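Local coordinates for beta-galactosidase (Bacillus circulans subsp. alkalophilus, PDB 3TTY), which hydrolyses terminal non-reducing beta-D-galactose residues from beta-galactosides, as a zinc-containing glycoside hydrolase with a TIM-barrel catalytic domain, at the interface of chains A and B. Sequence-based numbering; all coordinates share one arbitrary frame. Chains: chain A/B, Beta-galactosidase.

Contact 1: the interface of chains A and B. Residues chain A 188, 190, 192; chain B 46-49, 51, 86-88.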
# COMPACT_ATOMS: atom_id res chain seq x y z
N SER A 188 -16.79 -14.10 -22.99
CA SER A 188 -16.36 -15.32 -23.68
C SER A 188 -15.77 -16.34 -22.70
O SER A 188 -14.70 -16.91 -22.94
CB SER A 188 -15.34 -14.96 -24.77
OG SER A 188 -14.91 -16.10 -25.49
N THR A 190 -17.16 -19.21 -21.74
CA THR A 190 -17.72 -20.54 -21.92
C THR A 190 -16.69 -21.65 -21.67
O THR A 190 -15.62 -21.69 -22.27
CB THR A 190 -18.32 -20.72 -23.33
OG1 THR A 190 -19.19 -19.62 -23.61
CG2 THR A 190 -19.10 -22.04 -23.44
N TYR A 192 -15.79 -25.60 -22.00
CA TYR A 192 -16.14 -26.81 -22.75
C TYR A 192 -15.60 -28.06 -22.08
O TYR A 192 -15.92 -29.17 -22.49
CB TYR A 192 -15.66 -26.73 -24.20
CG TYR A 192 -16.41 -25.73 -25.04
CD1 TYR A 192 -17.72 -25.98 -25.43
CD2 TYR A 192 -15.82 -24.53 -25.44
CE1 TYR A 192 -18.43 -25.07 -26.21
CE2 TYR A 192 -16.52 -23.61 -26.21
CZ TYR A 192 -17.83 -23.89 -26.60
OH TYR A 192 -18.54 -23.00 -27.37
N SER B 46 -17.75 -13.21 -27.65
CA SER B 46 -18.26 -14.54 -27.87
C SER B 46 -17.30 -15.41 -28.68
O SER B 46 -17.73 -16.28 -29.43
CB SER B 46 -19.65 -14.47 -28.51
OG SER B 46 -20.60 -14.00 -27.57
N TRP B 47 -16.00 -15.18 -28.52
CA TRP B 47 -15.03 -16.00 -29.22
C TRP B 47 -15.28 -17.49 -28.92
O TRP B 47 -15.33 -18.32 -29.83
CB TRP B 47 -13.61 -15.60 -28.81
CG TRP B 47 -12.56 -16.17 -29.69
CD1 TRP B 47 -12.68 -17.24 -30.54
CD2 TRP B 47 -11.21 -15.69 -29.84
NE1 TRP B 47 -11.49 -17.46 -31.20
CE2 TRP B 47 -10.57 -16.53 -30.79
CE3 TRP B 47 -10.48 -14.65 -29.26
CZ2 TRP B 47 -9.25 -16.34 -31.18
CZ3 TRP B 47 -9.15 -14.48 -29.64
CH2 TRP B 47 -8.56 -15.32 -30.59
N ALA B 48 -15.48 -17.81 -27.63
CA ALA B 48 -15.63 -19.21 -27.21
C ALA B 48 -16.92 -19.84 -27.72
O ALA B 48 -16.94 -21.02 -28.07
CB ALA B 48 -15.54 -19.33 -25.68
N LYS B 49 -18.00 -19.06 -27.74
CA LYS B 49 -19.26 -19.52 -28.30
C LYS B 49 -19.14 -19.85 -29.80
O LYS B 49 -19.73 -20.81 -30.28
CB LYS B 49 -20.36 -18.47 -28.09
CG LYS B 49 -21.71 -18.89 -28.68
CD LYS B 49 -22.79 -17.88 -28.36
CE LYS B 49 -24.18 -18.39 -28.77
NZ LYS B 49 -24.70 -19.51 -27.92
N GLN B 51 -16.11 -20.54 -31.49
CA GLN B 51 -15.04 -21.50 -31.77
C GLN B 51 -14.77 -22.39 -30.56
O GLN B 51 -14.23 -21.91 -29.55
CB GLN B 51 -13.76 -20.77 -32.18
CG GLN B 51 -12.74 -21.64 -32.92
CD GLN B 51 -11.38 -20.99 -33.13
OE1 GLN B 51 -11.23 -19.77 -33.05
NE2 GLN B 51 -10.37 -21.82 -33.40
N PRO B 86 -10.71 -17.91 -25.70
CA PRO B 86 -11.49 -18.96 -25.03
C PRO B 86 -10.67 -19.68 -23.96
O PRO B 86 -9.44 -19.78 -24.04
CB PRO B 86 -11.84 -19.93 -26.16
CG PRO B 86 -11.62 -19.15 -27.44
CD PRO B 86 -10.49 -18.21 -27.13
N ALA B 87 -11.36 -20.19 -22.95
CA ALA B 87 -10.71 -20.91 -21.88
C ALA B 87 -9.98 -22.13 -22.42
O ALA B 87 -8.88 -22.45 -21.95
CB ALA B 87 -11.72 -21.28 -20.76
N TRP B 88 -10.57 -22.82 -23.41
CA TRP B 88 -9.87 -23.96 -24.02
C TRP B 88 -8.54 -23.57 -24.68
O TRP B 88 -7.59 -24.35 -24.67
CB TRP B 88 -10.74 -24.74 -25.04
CG TRP B 88 -11.09 -24.01 -26.32
CD1 TRP B 88 -12.28 -23.41 -26.61
CD2 TRP B 88 -10.26 -23.83 -27.49
NE1 TRP B 88 -12.24 -22.85 -27.86
CE2 TRP B 88 -11.02 -23.10 -28.43
CE3 TRP B 88 -8.96 -24.22 -27.83
CZ2 TRP B 88 -10.53 -22.74 -29.69
CZ3 TRP B 88 -8.46 -23.86 -29.09
CH2 TRP B 88 -9.25 -23.13 -30.00
O HOH W 1 -13.89 -19.55 -22.86
O HOH W 2 -13.36 -23.08 -23.57
O HOH W 3 -20.03 -24.01 -29.85
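A:Tyr192 and A:Ser188 meet B:Ala48 from two directions and take both polar atoms of its backbone. The phenol OH of A:Tyr192 gives a hydrogen bond to B:Ala48 O at 2.6 Å, reaching it from above the carbonyl plane, 36° out of it; that oxygen lies at the rim of the tyrosine ring and in its plane. On the other side B:Ala48 N donates to the hydroxyl OG of A:Ser188 at 2.8 Å, and OG stands anti to its own backbone N (chi1 -178°). A:Thr190 closes the tight part: its CB packs on B:Ala48 CB at 3.9 Å, while its methyl CG2 lies over one face of the A:Tyr192 ring. A phenylalanine in place of A:Tyr192 has no hydroxyl to give, and would probably leave B:Ala48 O without its donor on this side and lose the water bridge to B:Lys49 O.

The looser side is bridged by water. Water 1 links A:Ser188 O and A:Thr190 O to B:Ala87 N, 2.6 Å from the water, and water 2 joins A:Thr190 O to B:Trp88 N. Water 3 spans A:Tyr192 OH and B:Lys49 O by long bonds (3.1 and 3.2 Å). B:Trp88 lies alongside A:Tyr192, its NE1 held by B:Gln51 O. Part of the probable trimer interface, the site sets 3-10 helix 186-188 and the following loop of chain A against helices 87-92 and 47-50 of chain B, the latter just after galactose-pocket residue B:Phe45.

Contact 2: the interface of chains A and B. Residues chain A 515-516, 565; chain B 321, 370-372.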
# COMPACT_ATOMS: atom_id res chain seq x y z
N GLU A 515 -36.32 0.81 -7.57
CA GLU A 515 -35.95 1.07 -8.97
C GLU A 515 -34.45 1.12 -9.24
O GLU A 515 -33.96 0.45 -10.14
CB GLU A 515 -36.60 2.37 -9.45
CG GLU A 515 -36.13 2.81 -10.82
CD GLU A 515 -36.85 4.07 -11.28
OE1 GLU A 515 -37.98 4.30 -10.82
OE2 GLU A 515 -36.29 4.82 -12.10
N GLU A 516 -33.73 1.95 -8.48
CA GLU A 516 -32.28 2.09 -8.67
C GLU A 516 -31.61 2.47 -7.36
O GLU A 516 -32.28 2.92 -6.43
CB GLU A 516 -31.95 3.14 -9.75
CG GLU A 516 -32.44 4.55 -9.44
CD GLU A 516 -32.16 5.52 -10.56
OE1 GLU A 516 -32.41 6.72 -10.39
OE2 GLU A 516 -31.69 5.07 -11.63
N TYR A 565 -31.93 14.49 -6.11
CA TYR A 565 -33.01 14.31 -7.10
C TYR A 565 -34.13 13.37 -6.66
O TYR A 565 -35.24 13.43 -7.20
CB TYR A 565 -32.46 13.88 -8.46
CG TYR A 565 -32.00 12.44 -8.55
CD1 TYR A 565 -30.74 12.06 -8.12
CD2 TYR A 565 -32.84 11.46 -9.06
CE1 TYR A 565 -30.32 10.75 -8.20
CE2 TYR A 565 -32.44 10.14 -9.15
CZ TYR A 565 -31.18 9.79 -8.71
OH TYR A 565 -30.79 8.48 -8.80
N ALA B 321 -25.08 7.63 -9.29
CA ALA B 321 -26.04 7.76 -10.39
C ALA B 321 -25.77 9.03 -11.17
O ALA B 321 -25.27 10.01 -10.62
CB ALA B 321 -27.47 7.77 -9.86
N THR B 370 -38.95 3.68 -16.47
CA THR B 370 -37.72 3.80 -15.71
C THR B 370 -37.11 5.17 -15.99
O THR B 370 -37.09 5.63 -17.14
CB THR B 370 -36.74 2.70 -16.17
OG1 THR B 370 -36.75 1.62 -15.24
CG2 THR B 370 -35.38 3.23 -16.31
N ARG B 371 -36.63 5.83 -14.95
CA ARG B 371 -35.97 7.13 -15.10
C ARG B 371 -34.88 7.07 -16.17
O ARG B 371 -34.84 7.90 -17.08
CB ARG B 371 -35.35 7.54 -13.77
CG ARG B 371 -34.95 8.99 -13.69
CD ARG B 371 -33.97 9.19 -12.54
NE ARG B 371 -32.81 9.87 -13.06
CZ ARG B 371 -31.56 9.43 -12.99
NH1 ARG B 371 -31.26 8.31 -12.35
NH2 ARG B 371 -30.61 10.15 -13.54
N VAL B 372 -34.00 6.08 -16.04
CA VAL B 372 -32.88 5.96 -16.97
C VAL B 372 -33.38 5.71 -18.40
O VAL B 372 -32.89 6.31 -19.35
CB VAL B 372 -31.88 4.87 -16.53
CG1 VAL B 372 -30.90 4.52 -17.67
CG2 VAL B 372 -31.12 5.31 -15.26
O HOH W 4 -33.88 4.24 -13.56
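B:Arg371 is gripped at both ends by neighbouring glutamates of the chain A trimerisation domain, in a part of the probable trimer interface. Its guanidinium NH1 forms a salt bridge and hydrogen bond with the carboxylate OE1 of A:Glu516 at 2.8 Å, using the syn lone pair of that oxygen; the two side chains cross at about a right angle, their flat groups turned 61° apart. At the other end the backbone N of B:Arg371 donates to A:Glu515 OE2 at 3.0 Å, meeting it from above the carboxylate plane. This N-H is in the first turn of helix 371-386, whose dipole the negative charge of A:Glu515 probably suits.

The arginine end passes over one side of the A:Tyr565 ring near its CE2 rim, B:Arg371 CD 3.8 Å from CE2 and the ring and guanidinium planes 49° apart; the tyrosine hydroxyl lies near the methyl of B:Ala321.

Behind these contacts, the phenol OH of A:Tyr565 donates to A:Glu516 OE1 at 2.9 Å, so that one oxygen takes both the arginine and the tyrosine, which probably steadies the carboxylate against turning. A:Glu516 reaches this point with CG between its backbone N and carbonyl carbon (chi1 62°), and B:Arg371 bends at chi3 to meet it. Water 4 ties the two glutamates together and bonds to B:Val372 N. The other oxygen of A:Glu516, OE2, is hydrogen-bonded to this water at 3.0 Å and lies 3.7 Å from the methyl CG2 of B:Val372.

Contact 3: the interface of chains A and B. Residues chain A 186, 212-215, 415, 495; chain B 353-354, 356.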
# COMPACT_ATOMS: atom_id res chain seq x y z
N PHE A 186 -20.77 -14.22 -20.57
CA PHE A 186 -20.10 -12.93 -20.33
C PHE A 186 -18.59 -13.10 -20.51
O PHE A 186 -18.01 -14.08 -20.05
CB PHE A 186 -20.42 -12.44 -18.91
CG PHE A 186 -19.80 -11.10 -18.55
CD1 PHE A 186 -20.32 -9.92 -19.05
CD2 PHE A 186 -18.73 -11.03 -17.66
CE1 PHE A 186 -19.77 -8.70 -18.69
CE2 PHE A 186 -18.17 -9.81 -17.30
CZ PHE A 186 -18.69 -8.64 -17.82
N THR A 212 -12.78 -9.21 -8.14
CA THR A 212 -12.88 -10.33 -9.06
C THR A 212 -13.65 -9.96 -10.33
O THR A 212 -14.53 -9.12 -10.30
CB THR A 212 -13.58 -11.54 -8.40
OG1 THR A 212 -13.36 -12.72 -9.19
CG2 THR A 212 -15.08 -11.29 -8.26
N ASN A 213 -13.30 -10.61 -11.43
CA ASN A 213 -14.01 -10.47 -12.69
C ASN A 213 -15.24 -11.38 -12.76
O ASN A 213 -16.20 -11.10 -13.47
CB ASN A 213 -13.09 -10.82 -13.85
CG ASN A 213 -11.93 -9.86 -13.99
OD1 ASN A 213 -12.11 -8.65 -13.93
ND2 ASN A 213 -10.74 -10.39 -14.17
N PHE A 214 -15.19 -12.48 -12.01
CA PHE A 214 -16.22 -13.51 -12.06
C PHE A 214 -16.65 -13.94 -10.66
O PHE A 214 -16.10 -14.90 -10.12
CB PHE A 214 -15.73 -14.72 -12.87
CG PHE A 214 -16.21 -14.70 -14.28
CD1 PHE A 214 -15.60 -13.88 -15.22
CD2 PHE A 214 -17.31 -15.45 -14.66
CE1 PHE A 214 -16.08 -13.82 -16.53
CE2 PHE A 214 -17.79 -15.40 -15.96
CZ PHE A 214 -17.18 -14.58 -16.89
N GLN A 215 -17.63 -13.25 -10.08
CA GLN A 215 -17.94 -13.52 -8.67
C GLN A 215 -18.44 -14.94 -8.42
O GLN A 215 -18.20 -15.52 -7.36
CB GLN A 215 -18.84 -12.45 -8.00
CG GLN A 215 -19.37 -11.30 -8.85
CD GLN A 215 -18.29 -10.40 -9.45
OE1 GLN A 215 -17.85 -10.63 -10.57
NE2 GLN A 215 -17.91 -9.35 -8.73
N SER A 415 -18.57 -6.16 -7.59
CA SER A 415 -18.01 -4.96 -8.20
C SER A 415 -19.06 -3.84 -8.18
O SER A 415 -19.92 -3.76 -9.07
CB SER A 415 -17.54 -5.24 -9.63
OG SER A 415 -17.23 -4.03 -10.31
N ASP A 495 -25.19 -15.77 -7.00
CA ASP A 495 -24.90 -14.37 -7.26
C ASP A 495 -25.44 -13.94 -8.62
O ASP A 495 -24.84 -13.09 -9.29
CB ASP A 495 -23.39 -14.08 -7.20
CG ASP A 495 -23.10 -12.60 -7.06
OD1 ASP A 495 -23.89 -11.92 -6.36
OD2 ASP A 495 -22.12 -12.10 -7.67
N ALA B 353 -22.07 -12.04 -13.35
CA ALA B 353 -20.65 -11.70 -13.05
C ALA B 353 -20.40 -10.21 -12.73
O ALA B 353 -21.27 -9.56 -12.16
CB ALA B 353 -19.71 -12.16 -14.18
N CYS B 354 -19.23 -9.69 -13.12
CA CYS B 354 -18.74 -8.40 -12.57
C CYS B 354 -19.42 -7.12 -13.06
O CYS B 354 -19.33 -6.09 -12.41
CB CYS B 354 -17.20 -8.28 -12.64
SG CYS B 354 -16.45 -7.91 -14.30
N LYS B 356 -22.84 -6.84 -13.72
CA LYS B 356 -24.29 -6.86 -13.47
C LYS B 356 -24.80 -5.56 -12.83
O LYS B 356 -25.98 -5.25 -12.94
CB LYS B 356 -24.72 -8.08 -12.64
CG LYS B 356 -24.01 -8.24 -11.30
CD LYS B 356 -24.35 -9.59 -10.68
CE LYS B 356 -23.67 -9.78 -9.32
NZ LYS B 356 -22.21 -10.09 -9.45
O HOH W 5 -21.30 -5.55 -10.74
O HOH W 6 -20.95 -7.65 -9.05
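The charged contact pairs B:Lys356 with A:Asp495: the ammonium NZ forms a salt bridge and hydrogen bond to the carboxylate OD2 at 2.7 Å, approaching from above the carboxylate plane, 42° out of it. The side chains cross at about a right angle. A bend at the end of the lysine chain (chi4 -76°) swings NZ back so that it also donates to B:Ala353 O at 2.9 Å. A:Gln215 and the lysine reach toward each other, NZ nearing A:Gln215 CG, while the amide beyond turns to B:Cys354.

Water extends this polar side. Water 6 couples B:Lys356 NZ to A:Ser415 N; water 5, bonded to water 6, extends the chain to A:Ser415 O and B:Cys354 O.

In the packed part, the methyl CB of B:Ala353 sits over the centre of the A:Phe214 ring, 4.1 Å above its plane, and also touches CD2 of A:Phe186 at 3.8 Å. The A:Gln215 amide lies against the B:Cys354 backbone, its CD 3.7 Å from CA; OE1 is near B:Cys354 N, but the N-H points elsewhere and no hydrogen bond forms. The thiol SG of B:Cys354 rests near A:Phe186 CE2. At this part of the probable trimer interface, 3-10 helix 353-355 of chain B and B:Lys356, between galactose-pocket residues B:Glu355 and B:His358, press on chain A at 3-10 helix 186-188, the turn of A:Asn213 and A:Phe214 leading into helix 215-243, and the loops of A:Ser415 and A:Asp495.

Contacts 1, 3 and 2 follow one another along a single A-B interface: the centres of their C-alpha atoms are about 17 Å apart for contacts 1 and 3, 22 Å for contacts 3 and 2, and 35 Å for contacts 1 and 2. Contacts 1 and 3 share 3-10 helix 186-188 of chain A. Different segments of the two chains meet at each place. With three copies in the deposited assembly and a trimerisation domain in the family, such head-to-tail pairing probably builds a trimer. Contacts 1 and 3 bring chain A against chain B segments next to galactose-pocket residues, so assembly may help shape the pocket entrance.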